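Local coordinates for aminopeptidase N (Francisella tularensis subsp. tularensis, PDB 5DLL), which acts as a zinc-dependent M1-family aminopeptidase, releasing N-terminal amino acids, preferably alanine, and probably degrading intracellular peptides, at residues A295-F300 / E669-R674; Q699-A704 / T708-A713; L607-L612 / K677-S682; F342-D345 / V351-I354. All blocks are in the same frame, centred on the assembly; numbering follows the deposited sequence.

Overall arrangement
Followed from the N terminus, the chain first reaches helix 297-312 of the M1 peptidase domain, whose start later forms one side of contact 1. Contact 4 closes soon afterwards, joining helices 328-346 and 349-369 across a short turn, and is therefore nested inside the long loop of contact 1. Helix 605-612 follows in the C-terminal helical region. Helix 668-685 then completes contact 1 through 669-674 and contact 3 through 677-682; these two loops cross, their segments alternating along the chain. Contact 2 comes last as a local hairpin of helices 691-703 and 707-717. It touches contact 1 through Thr708 and contact 3 through Asp709, while contacts 3 and 4 meet where Ile354 packs on Asn610.

Contact 1. Residues A295-F300 / E669-R674; sequences ATDKDF and EQIAKR
Asp297 and Arg674 meet at about a right angle, the carboxylate of one set against the guanidinium edge of the other. Their planes are 43° apart and the salt bridge is uneven. Arg674 NE carries it, reaching Asp297 OD2 at 2.7 Å with an N-H...O angle of 167°, in the guanidinium plane and on the syn lone pair. Arg674 NH2 adds weak bonds, at 3.2 Å to Asp297 OD1 and longer to OD2. A bend at chi3 of Arg674 (-69°) folds the guanidinium back over its own helix, where Gln670 O lies 3.4 Å above its centre.

Ile671 packs against the acid's carbon chain, its CG1 4.0 Å from Asp297 CG and its CG2 near Asp297 CB. A water donates to both Asp297 OD2 and Ile671 O, adding a second link to the same helix. Asp297 OD1 is also bonded to Tyr664 OH, and Arg674 NH2 to Ser665 O. Asp297 comes just after the N-cap Thr296, whose N donates to Asp299 OD2 (3.2 Å) and whose OG1 accepts a weak bond from Asp299 N, a capping box; the helix start would probably stabilise the Asp297 carboxylate further.

The bridge ties the start of helix 297-312, which carries the zinc ligand His309, to helix 668-685 of the C-terminal helical region, with helix 707-717 offering Thr708 OG1 to Asp297 N.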
loop_
_atom_site.group_PDB
_atom_site.type_symbol
_atom_site.label_atom_id
_atom_site.label_comp_id
_atom_site.label_asym_id
_atom_site.label_seq_id
_atom_site.Cartn_x
_atom_site.Cartn_y
_atom_site.Cartn_z
ATOM N N ALA A 295 -2.921 -15.866 12.829
ATOM C CA ALA A 295 -3.068 -15.101 11.588
ATOM C C ALA A 295 -4.285 -15.570 10.789
ATOM O O ALA A 295 -4.529 -16.773 10.657
ATOM C CB ALA A 295 -1.803 -15.194 10.747
ATOM N N THR A 296 -5.055 -14.610 10.281
ATOM C CA THR A 296 -6.171 -14.898 9.384
ATOM C C THR A 296 -5.628 -15.044 7.967
ATOM O O THR A 296 -4.442 -14.815 7.728
ATOM C CB THR A 296 -7.245 -13.783 9.409
ATOM O OG1 THR A 296 -6.682 -12.541 8.960
ATOM C CG2 THR A 296 -7.828 -13.606 10.816
ATOM N N ASP A 297 -6.493 -15.428 7.032
ATOM C CA ASP A 297 -6.095 -15.558 5.628
ATOM C C ASP A 297 -5.623 -14.216 5.086
ATOM O O ASP A 297 -4.715 -14.160 4.262
ATOM C CB ASP A 297 -7.254 -16.077 4.770
ATOM C CG ASP A 297 -7.688 -17.484 5.150
ATOM O OD1 ASP A 297 -6.815 -18.307 5.515
ATOM O OD2 ASP A 297 -8.908 -17.768 5.070
ATOM N N LYS A 298 -6.246 -13.140 5.560
ATOM C CA LYS A 298 -5.879 -11.782 5.171
ATOM C C LYS A 298 -4.481 -11.410 5.675
ATOM O O LYS A 298 -3.713 -10.767 4.963
ATOM C CB LYS A 298 -6.923 -10.793 5.705
ATOM C CG LYS A 298 -6.765 -9.359 5.225
ATOM C CD LYS A 298 -6.643 -9.271 3.709
ATOM C CE LYS A 298 -7.034 -7.896 3.188
ATOM N NZ LYS A 298 -6.351 -6.781 3.902
ATOM N N ASP A 299 -4.157 -11.820 6.897
ATOM C CA ASP A 299 -2.842 -11.553 7.474
ATOM C C ASP A 299 -1.743 -12.221 6.667
ATOM O O ASP A 299 -0.728 -11.596 6.362
ATOM C CB ASP A 299 -2.768 -12.037 8.923
ATOM C CG ASP A 299 -3.675 -11.255 9.851
ATOM O OD1 ASP A 299 -4.156 -10.171 9.460
ATOM O OD2 ASP A 299 -3.914 -11.737 10.978
ATOM N N PHE A 300 -1.946 -13.490 6.325
ATOM C CA PHE A 300 -0.997 -14.229 5.488
ATOM C C PHE A 300 -0.801 -13.581 4.111
ATOM O O PHE A 300 0.321 -13.530 3.604
ATOM C CB PHE A 300 -1.459 -15.670 5.304
ATOM C CG PHE A 300 -1.230 -16.550 6.501
ATOM C CD1 PHE A 300 0.055 -16.947 6.852
ATOM C CD2 PHE A 300 -2.298 -17.023 7.250
ATOM C CE1 PHE A 300 0.274 -17.780 7.939
ATOM C CE2 PHE A 300 -2.085 -17.857 8.338
ATOM C CZ PHE A 300 -0.797 -18.235 8.681
ATOM N N GLU A 669 -8.590 -21.919 -3.128
ATOM C CA GLU A 669 -9.936 -22.494 -3.090
ATOM C C GLU A 669 -10.475 -22.561 -1.663
ATOM O O GLU A 669 -11.635 -22.212 -1.426
ATOM C CB GLU A 669 -9.949 -23.895 -3.723
ATOM C CG GLU A 669 -11.347 -24.437 -4.015
ATOM C CD GLU A 669 -11.342 -25.832 -4.630
ATOM O OE1 GLU A 669 -10.262 -26.317 -5.030
ATOM O OE2 GLU A 669 -12.427 -26.450 -4.716
ATOM N N GLN A 670 -9.638 -23.013 -0.727
ATOM C CA GLN A 670 -10.011 -23.061 0.696
ATOM C C GLN A 670 -10.218 -21.665 1.296
ATOM O O GLN A 670 -11.094 -21.463 2.140
ATOM C CB GLN A 670 -8.964 -23.833 1.511
ATOM C CG GLN A 670 -8.964 -25.335 1.256
ATOM C CD GLN A 670 -10.287 -25.986 1.614
ATOM O OE1 GLN A 670 -10.964 -26.559 0.758
ATOM N NE2 GLN A 670 -10.674 -25.882 2.881
ATOM N N ILE A 671 -9.418 -20.708 0.846
ATOM C CA ILE A 671 -9.551 -19.325 1.281
ATOM C C ILE A 671 -10.866 -18.727 0.770
ATOM O O ILE A 671 -11.618 -18.127 1.542
ATOM C CB ILE A 671 -8.341 -18.481 0.815
ATOM C CG1 ILE A 671 -7.069 -18.957 1.528
ATOM C CG2 ILE A 671 -8.561 -17.001 1.096
ATOM C CD1 ILE A 671 -5.783 -18.517 0.862
ATOM N N ALA A 672 -11.137 -18.904 -0.523
ATOM C CA ALA A 672 -12.349 -18.370 -1.162
ATOM C C ALA A 672 -13.625 -18.983 -0.592
ATOM O O ALA A 672 -14.658 -18.314 -0.504
ATOM C CB ALA A 672 -12.294 -18.598 -2.665
ATOM N N LYS A 673 -13.536 -20.261 -0.224
ATOM C CA LYS A 673 -14.634 -20.999 0.413
ATOM C C LYS A 673 -14.997 -20.320 1.734
ATOM O O LYS A 673 -16.167 -20.025 1.989
ATOM C CB LYS A 673 -14.211 -22.460 0.666
ATOM C CG LYS A 673 -15.228 -23.538 0.306
ATOM C CD LYS A 673 -14.513 -24.854 -0.009
ATOM C CE LYS A 673 -15.377 -26.096 0.201
ATOM N NZ LYS A 673 -16.316 -26.408 -0.914
ATOM N N ARG A 674 -13.971 -20.051 2.544
ATOM C CA ARG A 674 -14.134 -19.479 3.886
ATOM C C ARG A 674 -14.774 -18.097 3.917
ATOM O O ARG A 674 -15.424 -17.735 4.900
ATOM C CB ARG A 674 -12.786 -19.405 4.613
ATOM C CG ARG A 674 -12.409 -20.665 5.374
ATOM C CD ARG A 674 -11.184 -20.433 6.244
ATOM N NE ARG A 674 -9.976 -20.257 5.438
ATOM C CZ ARG A 674 -9.212 -21.247 4.975
ATOM N NH1 ARG A 674 -9.509 -22.517 5.230
ATOM N NH2 ARG A 674 -8.134 -20.965 4.250
HETATM O O HOH W 1 -10.810 -15.945 3.500
#

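Contact 2. Residues Q699-A704 / T708-A713; sequences QLFDNA and TDQQTA
Leu700 lies across Asp709 at about a right angle, and its atoms can be followed outward over helix 707-717. Its CB is 4.1 Å from Ala713 CB. With CG anti to the backbone N (chi1 -176°), the chain then runs over the neighbouring backbone, where Leu700 CG is 3.9 Å from Asp709 O and about equally near the methyl of Ala713. Here the branches part. Leu700 CD1 turns to the acid, 3.9 Å from Asp709 CB, while Leu700 CD2 passes Asp709 O and also reaches Leu681 CD2 of helix 668-685 at 4.1 Å.

The two helices form an antiparallel hairpin in the C-terminal region assigned to the ARM-repeat family: the axes of the short segments approach to 8.2 Å, and their directions differ by 146°. The spacing is consistent with the small residues at the interface. Ala713 CB faces the backbone of Phe701 and lies 3.6 Å from Phe701 CB, at the edge of the ring and near its plane; Gln710 O is at that edge too. The ring itself reaches helix 723-736, with a cation-pi contact to Arg736. Near the turn Ala704, the first residue to leave helical geometry, sets its CB 3.5 Å from Asp709 CB.

Asp709 OD1 forms a salt bridge with Lys677 NZ of helix 668-685. Separately, Asp709 N donates a hydrogen bond to Asn706 OD1.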
loop_
_atom_site.group_PDB
_atom_site.type_symbol
_atom_site.label_atom_id
_atom_site.label_comp_id
_atom_site.label_asym_id
_atom_site.label_seq_id
_atom_site.Cartn_x
_atom_site.Cartn_y
_atom_site.Cartn_z
ATOM N N GLN A 699 -21.616 -22.695 16.697
ATOM C CA GLN A 699 -20.851 -23.926 16.492
ATOM C C GLN A 699 -19.506 -23.624 15.839
ATOM O O GLN A 699 -18.472 -24.119 16.290
ATOM C CB GLN A 699 -21.635 -24.939 15.650
ATOM C CG GLN A 699 -22.837 -25.547 16.363
ATOM C CD GLN A 699 -22.462 -26.289 17.638
ATOM O OE1 GLN A 699 -21.678 -27.242 17.612
ATOM N NE2 GLN A 699 -23.026 -25.855 18.763
ATOM N N LEU A 700 -19.526 -22.807 14.788
ATOM C CA LEU A 700 -18.303 -22.400 14.091
ATOM C C LEU A 700 -17.319 -21.775 15.066
ATOM O O LEU A 700 -16.118 -22.047 15.015
ATOM C CB LEU A 700 -18.630 -21.402 12.974
ATOM C CG LEU A 700 -17.486 -20.930 12.067
ATOM C CD1 LEU A 700 -16.685 -22.107 11.532
ATOM C CD2 LEU A 700 -18.036 -20.095 10.920
ATOM N N PHE A 701 -17.852 -20.939 15.953
ATOM C CA PHE A 701 -17.085 -20.335 17.031
ATOM C C PHE A 701 -16.371 -21.396 17.870
ATOM O O PHE A 701 -15.174 -21.285 18.121
ATOM C CB PHE A 701 -18.014 -19.501 17.921
ATOM C CG PHE A 701 -17.293 -18.634 18.911
ATOM C CD1 PHE A 701 -16.523 -17.566 18.479
ATOM C CD2 PHE A 701 -17.399 -18.874 20.276
ATOM C CE1 PHE A 701 -15.860 -16.759 19.385
ATOM C CE2 PHE A 701 -16.740 -18.069 21.189
ATOM C CZ PHE A 701 -15.968 -17.011 20.744
ATOM N N ASP A 702 -17.104 -22.423 18.290
ATOM C CA ASP A 702 -16.544 -23.467 19.155
ATOM C C ASP A 702 -15.624 -24.438 18.414
ATOM O O ASP A 702 -14.691 -24.976 19.009
ATOM C CB ASP A 702 -17.663 -24.266 19.831
ATOM C CG ASP A 702 -18.579 -23.398 20.671
ATOM O OD1 ASP A 702 -18.076 -22.508 21.392
ATOM O OD2 ASP A 702 -19.807 -23.612 20.613
ATOM N N ASN A 703 -15.888 -24.663 17.128
ATOM C CA ASN A 703 -15.211 -25.713 16.368
ATOM C C ASN A 703 -14.065 -25.249 15.469
ATOM O O ASN A 703 -13.245 -26.069 15.059
ATOM C CB ASN A 703 -16.230 -26.470 15.510
ATOM C CG ASN A 703 -17.359 -27.063 16.329
ATOM O OD1 ASN A 703 -17.174 -27.438 17.487
ATOM N ND2 ASN A 703 -18.543 -27.149 15.730
ATOM N N ALA A 704 -14.010 -23.955 15.153
ATOM C CA ALA A 704 -13.005 -23.427 14.217
ATOM C C ALA A 704 -11.588 -23.839 14.612
ATOM O O ALA A 704 -11.235 -23.798 15.790
ATOM C CB ALA A 704 -13.101 -21.910 14.129
ATOM N N THR A 708 -9.305 -17.214 11.021
ATOM C CA THR A 708 -10.224 -16.682 10.013
ATOM C C THR A 708 -11.676 -17.056 10.323
ATOM O O THR A 708 -12.563 -16.205 10.281
ATOM C CB THR A 708 -9.871 -17.172 8.598
ATOM O OG1 THR A 708 -8.446 -17.253 8.452
ATOM C CG2 THR A 708 -10.450 -16.226 7.555
ATOM N N ASP A 709 -11.900 -18.325 10.649
ATOM C CA ASP A 709 -13.235 -18.823 11.002
ATOM C C ASP A 709 -13.696 -18.335 12.374
ATOM O O ASP A 709 -14.877 -18.054 12.575
ATOM C CB ASP A 709 -13.269 -20.360 10.980
ATOM C CG ASP A 709 -13.359 -20.940 9.571
ATOM O OD1 ASP A 709 -13.655 -20.195 8.613
ATOM O OD2 ASP A 709 -13.148 -22.163 9.429
ATOM N N GLN A 710 -12.770 -18.247 13.323
ATOM C CA GLN A 710 -13.111 -17.765 14.659
ATOM C C GLN A 710 -13.420 -16.265 14.655
ATOM O O GLN A 710 -14.303 -15.809 15.374
ATOM C CB GLN A 710 -11.994 -18.088 15.647
ATOM C CG GLN A 710 -12.419 -17.967 17.102
ATOM C CD GLN A 710 -11.528 -18.750 18.051
ATOM O OE1 GLN A 710 -10.588 -19.426 17.632
ATOM N NE2 GLN A 710 -11.826 -18.665 19.341
ATOM N N GLN A 711 -12.689 -15.512 13.839
ATOM C CA GLN A 711 -12.978 -14.099 13.605
ATOM C C GLN A 711 -14.374 -13.942 12.995
ATOM O O GLN A 711 -15.154 -13.088 13.428
ATOM C CB GLN A 711 -11.892 -13.469 12.706
ATOM C CG GLN A 711 -12.256 -12.140 12.040
ATOM C CD GLN A 711 -12.980 -12.306 10.704
ATOM O OE1 GLN A 711 -12.578 -13.109 9.853
ATOM N NE2 GLN A 711 -14.054 -11.538 10.513
ATOM N N THR A 712 -14.683 -14.765 11.994
ATOM C CA THR A 712 -15.987 -14.723 11.337
ATOM C C THR A 712 -17.097 -15.114 12.309
ATOM O O THR A 712 -18.123 -14.444 12.387
ATOM C CB THR A 712 -16.031 -15.660 10.117
ATOM O OG1 THR A 712 -14.930 -15.367 9.252
ATOM C CG2 THR A 712 -17.332 -15.488 9.345
ATOM N N ALA A 713 -16.879 -16.194 13.057
ATOM C CA ALA A 713 -17.853 -16.657 14.042
ATOM C C ALA A 713 -18.139 -15.586 15.095
ATOM O O ALA A 713 -19.298 -15.303 15.399
ATOM C CB ALA A 713 -17.362 -17.928 14.707
#

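Contact 3. Residues L607-L612 / K677-S682; sequences LISNAL and KGVCLS
The peptide group after Ser609 is the flat group that Val679 meets, and the valine reaches it obliquely. Val679 CG2 lies 3.6 Å from Ser609 O, approaching the oxygen from the side, at about 107° to the C=O bond, and standing about 27° out of the peptide plane. The methyl is therefore neither over the face nor squarely at the edge. It leans to the CA side of the carbonyl, and there it also touches Ser609 CB at 3.7 Å.

The two methyls of Val679 divide the work. With CG1 anti to the backbone N (chi1 171°), CG2 is directed at Ser609, and CG1 points on to Leu612, whose CB it approaches at 4.4 Å, a looser apolar touch one turn farther along the helix. Val679 alone supplies the touching side chain from 677-682, and no hydrogen bond crosses the contact. The nearest CA atoms, those of Ser609 and Val679, are 6.1 Å apart. The contact is small, burying 128 Å² with both sides summed.

Ser609 OG hydrogen-bonds to Lys605 O in the preceding turn of its own helix, and Ser682 OG donates to Val679 O at 3.0 Å. Leu612 O bonds to Tyr683 OH, a further link between the two helices beside the valine.

Within the C-terminal helical region, helix 605-612 packs on helix 668-685 and also on helices 565-581 and 588-598: Ala611 rests on Leu572 and Leu612 on Phe594, while on helix 668-685, Cys680 touches Val654 and Tyr655 of helix 648-658.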
loop_
_atom_site.group_PDB
_atom_site.type_symbol
_atom_site.label_atom_id
_atom_site.label_comp_id
_atom_site.label_asym_id
_atom_site.label_seq_id
_atom_site.Cartn_x
_atom_site.Cartn_y
_atom_site.Cartn_z
ATOM N N LEU A 607 -14.653 -13.856 -5.487
ATOM C CA LEU A 607 -15.313 -12.838 -6.310
ATOM C C LEU A 607 -16.822 -12.810 -6.056
ATOM O O LEU A 607 -17.429 -11.739 -6.003
ATOM C CB LEU A 607 -15.029 -13.082 -7.798
ATOM C CG LEU A 607 -15.941 -12.417 -8.832
ATOM C CD1 LEU A 607 -15.829 -10.900 -8.793
ATOM C CD2 LEU A 607 -15.606 -12.959 -10.214
ATOM N N ILE A 608 -17.419 -13.992 -5.908
ATOM C CA ILE A 608 -18.825 -14.105 -5.518
ATOM C C ILE A 608 -19.067 -13.371 -4.189
ATOM O O ILE A 608 -20.010 -12.586 -4.073
ATOM C CB ILE A 608 -19.271 -15.586 -5.418
ATOM C CG1 ILE A 608 -19.303 -16.229 -6.810
ATOM C CG2 ILE A 608 -20.654 -15.699 -4.793
ATOM C CD1 ILE A 608 -19.480 -17.736 -6.806
ATOM N N SER A 609 -18.200 -13.615 -3.205
ATOM C CA SER A 609 -18.298 -12.973 -1.889
ATOM C C SER A 609 -18.296 -11.442 -1.954
ATOM O O SER A 609 -19.000 -10.793 -1.185
ATOM C CB SER A 609 -17.156 -13.441 -0.984
ATOM O OG SER A 609 -16.953 -14.838 -1.100
ATOM N N ASN A 610 -17.493 -10.875 -2.856
ATOM C CA ASN A 610 -17.412 -9.414 -3.019
ATOM C C ASN A 610 -18.650 -8.841 -3.693
ATOM O O ASN A 610 -19.156 -7.796 -3.281
ATOM C CB ASN A 610 -16.165 -9.001 -3.819
ATOM C CG ASN A 610 -15.044 -8.486 -2.936
ATOM O OD1 ASN A 610 -14.510 -7.401 -3.166
ATOM N ND2 ASN A 610 -14.689 -9.256 -1.916
ATOM N N ALA A 611 -19.122 -9.526 -4.731
ATOM C CA ALA A 611 -20.297 -9.085 -5.482
ATOM C C ALA A 611 -21.587 -9.191 -4.664
ATOM O O ALA A 611 -22.491 -8.364 -4.817
ATOM C CB ALA A 611 -20.420 -9.875 -6.773
ATOM N N LEU A 612 -21.666 -10.195 -3.792
ATOM C CA LEU A 612 -22.876 -10.430 -3.005
ATOM C C LEU A 612 -22.944 -9.607 -1.713
ATOM O O LEU A 612 -24.014 -9.495 -1.107
ATOM C CB LEU A 612 -23.037 -11.923 -2.686
ATOM C CG LEU A 612 -23.320 -12.890 -3.846
ATOM C CD1 LEU A 612 -23.595 -14.279 -3.294
ATOM C CD2 LEU A 612 -24.478 -12.447 -4.726
ATOM N N LYS A 677 -18.484 -18.500 2.687
ATOM C CA LYS A 677 -19.087 -19.046 3.899
ATOM C C LYS A 677 -19.451 -17.930 4.884
ATOM O O LYS A 677 -20.539 -17.936 5.457
ATOM C CB LYS A 677 -18.136 -20.048 4.560
ATOM C CG LYS A 677 -18.590 -20.505 5.937
ATOM C CD LYS A 677 -17.804 -21.698 6.448
ATOM C CE LYS A 677 -16.331 -21.377 6.613
ATOM N NZ LYS A 677 -15.679 -22.352 7.529
ATOM N N GLY A 678 -18.531 -16.984 5.075
ATOM C CA GLY A 678 -18.749 -15.842 5.961
ATOM C C GLY A 678 -19.828 -14.890 5.478
ATOM O O GLY A 678 -20.630 -14.400 6.279
ATOM N N VAL A 679 -19.847 -14.616 4.174
ATOM C CA VAL A 679 -20.887 -13.769 3.580
ATOM C C VAL A 679 -22.261 -14.391 3.799
ATOM O O VAL A 679 -23.207 -13.701 4.177
ATOM C CB VAL A 679 -20.665 -13.546 2.069
ATOM C CG1 VAL A 679 -21.870 -12.853 1.432
ATOM C CG2 VAL A 679 -19.401 -12.732 1.840
ATOM N N CYS A 680 -22.361 -15.694 3.558
ATOM C CA CYS A 680 -23.594 -16.435 3.818
ATOM C C CYS A 680 -24.050 -16.265 5.261
ATOM O O CYS A 680 -25.207 -15.936 5.512
ATOM C CB CYS A 680 -23.406 -17.925 3.514
ATOM S SG CYS A 680 -23.219 -18.302 1.759
ATOM N N LEU A 681 -23.129 -16.469 6.199
ATOM C CA LEU A 681 -23.444 -16.397 7.628
ATOM C C LEU A 681 -23.895 -15.004 8.092
ATOM O O LEU A 681 -24.655 -14.900 9.057
ATOM C CB LEU A 681 -22.246 -16.868 8.467
ATOM C CG LEU A 681 -22.451 -16.952 9.987
ATOM C CD1 LEU A 681 -23.632 -17.846 10.343
ATOM C CD2 LEU A 681 -21.181 -17.435 10.668
ATOM N N SER A 682 -23.435 -13.948 7.419
ATOM C CA SER A 682 -23.854 -12.582 7.758
ATOM C C SER A 682 -25.300 -12.346 7.340
ATOM O O SER A 682 -26.046 -11.678 8.051
ATOM C CB SER A 682 -22.928 -11.518 7.133
ATOM O OG SER A 682 -23.330 -11.144 5.822
#

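Contact 4. Residues F342-D345 / V351-I354; sequences FTSD and VKRI
Ser344 and Lys352 bring the two helices closest, with CA atoms 5.8 Å apart on either side of the turn in the chain that joins helix 328-346 to helix 349-369. Lys352 supplies one side of the contact with its aliphatic chain. Its CG is anti to the backbone N (chi1 178°), and a bend at chi2 (51°) then carries the methylenes alongside helix 328-346. Ser344 OG lies 3.3 Å from Lys352 CG and 3.5 Å from Lys352 CB. The partners are carbons, so this is packing; the hydroxyl's hydrogen bond goes to Gln340 O in its own helix.

The hairpin belongs to the zinc-peptidase domain of the M1 family: helix 328-346 carries the zinc ligand Glu332 near its start, and Thr343 stands about 8 Å, side chain to side chain, from the ligand His309.

Farther along the lysine, Thr343 crosses it at about a right angle. Thr343 CG2 meets Lys352 CD at 3.9 Å, and Lys352 CE is 4.1 Å from Thr343 CB. The ammonium passes on to form a salt bridge with Asp356 OD1, one turn later in the lysine's own helix, and Thr343 also touches Glu301 and Ser305 of helix 297-312.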
loop_
_atom_site.group_PDB
_atom_site.type_symbol
_atom_site.label_atom_id
_atom_site.label_comp_id
_atom_site.label_asym_id
_atom_site.label_seq_id
_atom_site.Cartn_x
_atom_site.Cartn_y
_atom_site.Cartn_z
ATOM N N PHE A 342 1.672 -9.818 -8.517
ATOM C CA PHE A 342 2.177 -10.990 -7.804
ATOM C C PHE A 342 1.074 -11.578 -6.950
ATOM O O PHE A 342 0.782 -12.773 -7.020
ATOM C CB PHE A 342 3.370 -10.564 -6.945
ATOM C CG PHE A 342 3.814 -11.583 -5.929
ATOM C CD1 PHE A 342 4.184 -12.860 -6.314
ATOM C CD2 PHE A 342 3.929 -11.230 -4.583
ATOM C CE1 PHE A 342 4.621 -13.784 -5.377
ATOM C CE2 PHE A 342 4.368 -12.147 -3.641
ATOM C CZ PHE A 342 4.714 -13.428 -4.039
ATOM N N THR A 343 0.448 -10.721 -6.153
ATOM C CA THR A 343 -0.686 -11.124 -5.334
ATOM C C THR A 343 -1.867 -11.639 -6.177
ATOM O O THR A 343 -2.547 -12.577 -5.768
ATOM C CB THR A 343 -1.111 -9.971 -4.407
ATOM O OG1 THR A 343 -0.087 -9.778 -3.430
ATOM C CG2 THR A 343 -2.420 -10.273 -3.685
ATOM N N SER A 344 -2.090 -11.044 -7.349
ATOM C CA SER A 344 -3.187 -11.446 -8.236
ATOM C C SER A 344 -3.025 -12.872 -8.792
ATOM O O SER A 344 -3.980 -13.666 -8.794
ATOM C CB SER A 344 -3.315 -10.448 -9.389
ATOM O OG SER A 344 -3.768 -9.194 -8.930
ATOM N N ASP A 345 -1.820 -13.187 -9.262
ATOM C CA ASP A 345 -1.515 -14.517 -9.802
ATOM C C ASP A 345 -1.631 -15.633 -8.757
ATOM O O ASP A 345 -2.274 -16.648 -9.008
ATOM C CB ASP A 345 -0.110 -14.534 -10.416
ATOM C CG ASP A 345 0.010 -13.640 -11.650
ATOM O OD1 ASP A 345 -1.029 -13.322 -12.278
ATOM O OD2 ASP A 345 1.154 -13.260 -11.993
ATOM N N VAL A 351 -10.418 -10.150 -7.059
ATOM C CA VAL A 351 -10.562 -9.569 -5.724
ATOM C C VAL A 351 -9.454 -8.549 -5.467
ATOM O O VAL A 351 -9.724 -7.418 -5.046
ATOM C CB VAL A 351 -10.532 -10.653 -4.624
ATOM C CG1 VAL A 351 -10.547 -10.027 -3.232
ATOM C CG2 VAL A 351 -11.708 -11.605 -4.790
ATOM N N LYS A 352 -8.210 -8.947 -5.724
ATOM C CA LYS A 352 -7.085 -8.032 -5.598
ATOM C C LYS A 352 -7.340 -6.779 -6.417
ATOM O O LYS A 352 -7.050 -5.673 -5.971
ATOM C CB LYS A 352 -5.779 -8.685 -6.059
ATOM C CG LYS A 352 -4.559 -7.769 -6.005
ATOM C CD LYS A 352 -4.405 -7.091 -4.646
ATOM C CE LYS A 352 -3.076 -6.361 -4.524
ATOM N NZ LYS A 352 -3.054 -5.441 -3.351
ATOM N N ARG A 353 -7.894 -6.964 -7.611
ATOM C CA ARG A 353 -8.165 -5.858 -8.515
ATOM C C ARG A 353 -9.304 -4.966 -8.022
ATOM O O ARG A 353 -9.272 -3.753 -8.235
ATOM C CB ARG A 353 -8.462 -6.383 -9.925
ATOM C CG ARG A 353 -8.571 -5.309 -10.998
ATOM C CD ARG A 353 -7.387 -4.355 -10.976
ATOM N NE ARG A 353 -7.547 -3.259 -11.928
ATOM C CZ ARG A 353 -6.933 -2.080 -11.840
ATOM N NH1 ARG A 353 -6.112 -1.811 -10.827
ATOM N NH2 ARG A 353 -7.155 -1.154 -12.770
ATOM N N ILE A 354 -10.305 -5.552 -7.369
ATOM C CA ILE A 354 -11.357 -4.753 -6.729
ATOM C C ILE A 354 -10.762 -3.916 -5.589
ATOM O O ILE A 354 -11.006 -2.714 -5.513
ATOM C CB ILE A 354 -12.529 -5.629 -6.225
ATOM C CG1 ILE A 354 -13.337 -6.163 -7.415
ATOM C CG2 ILE A 354 -13.452 -4.838 -5.301
ATOM C CD1 ILE A 354 -14.223 -7.345 -7.083
#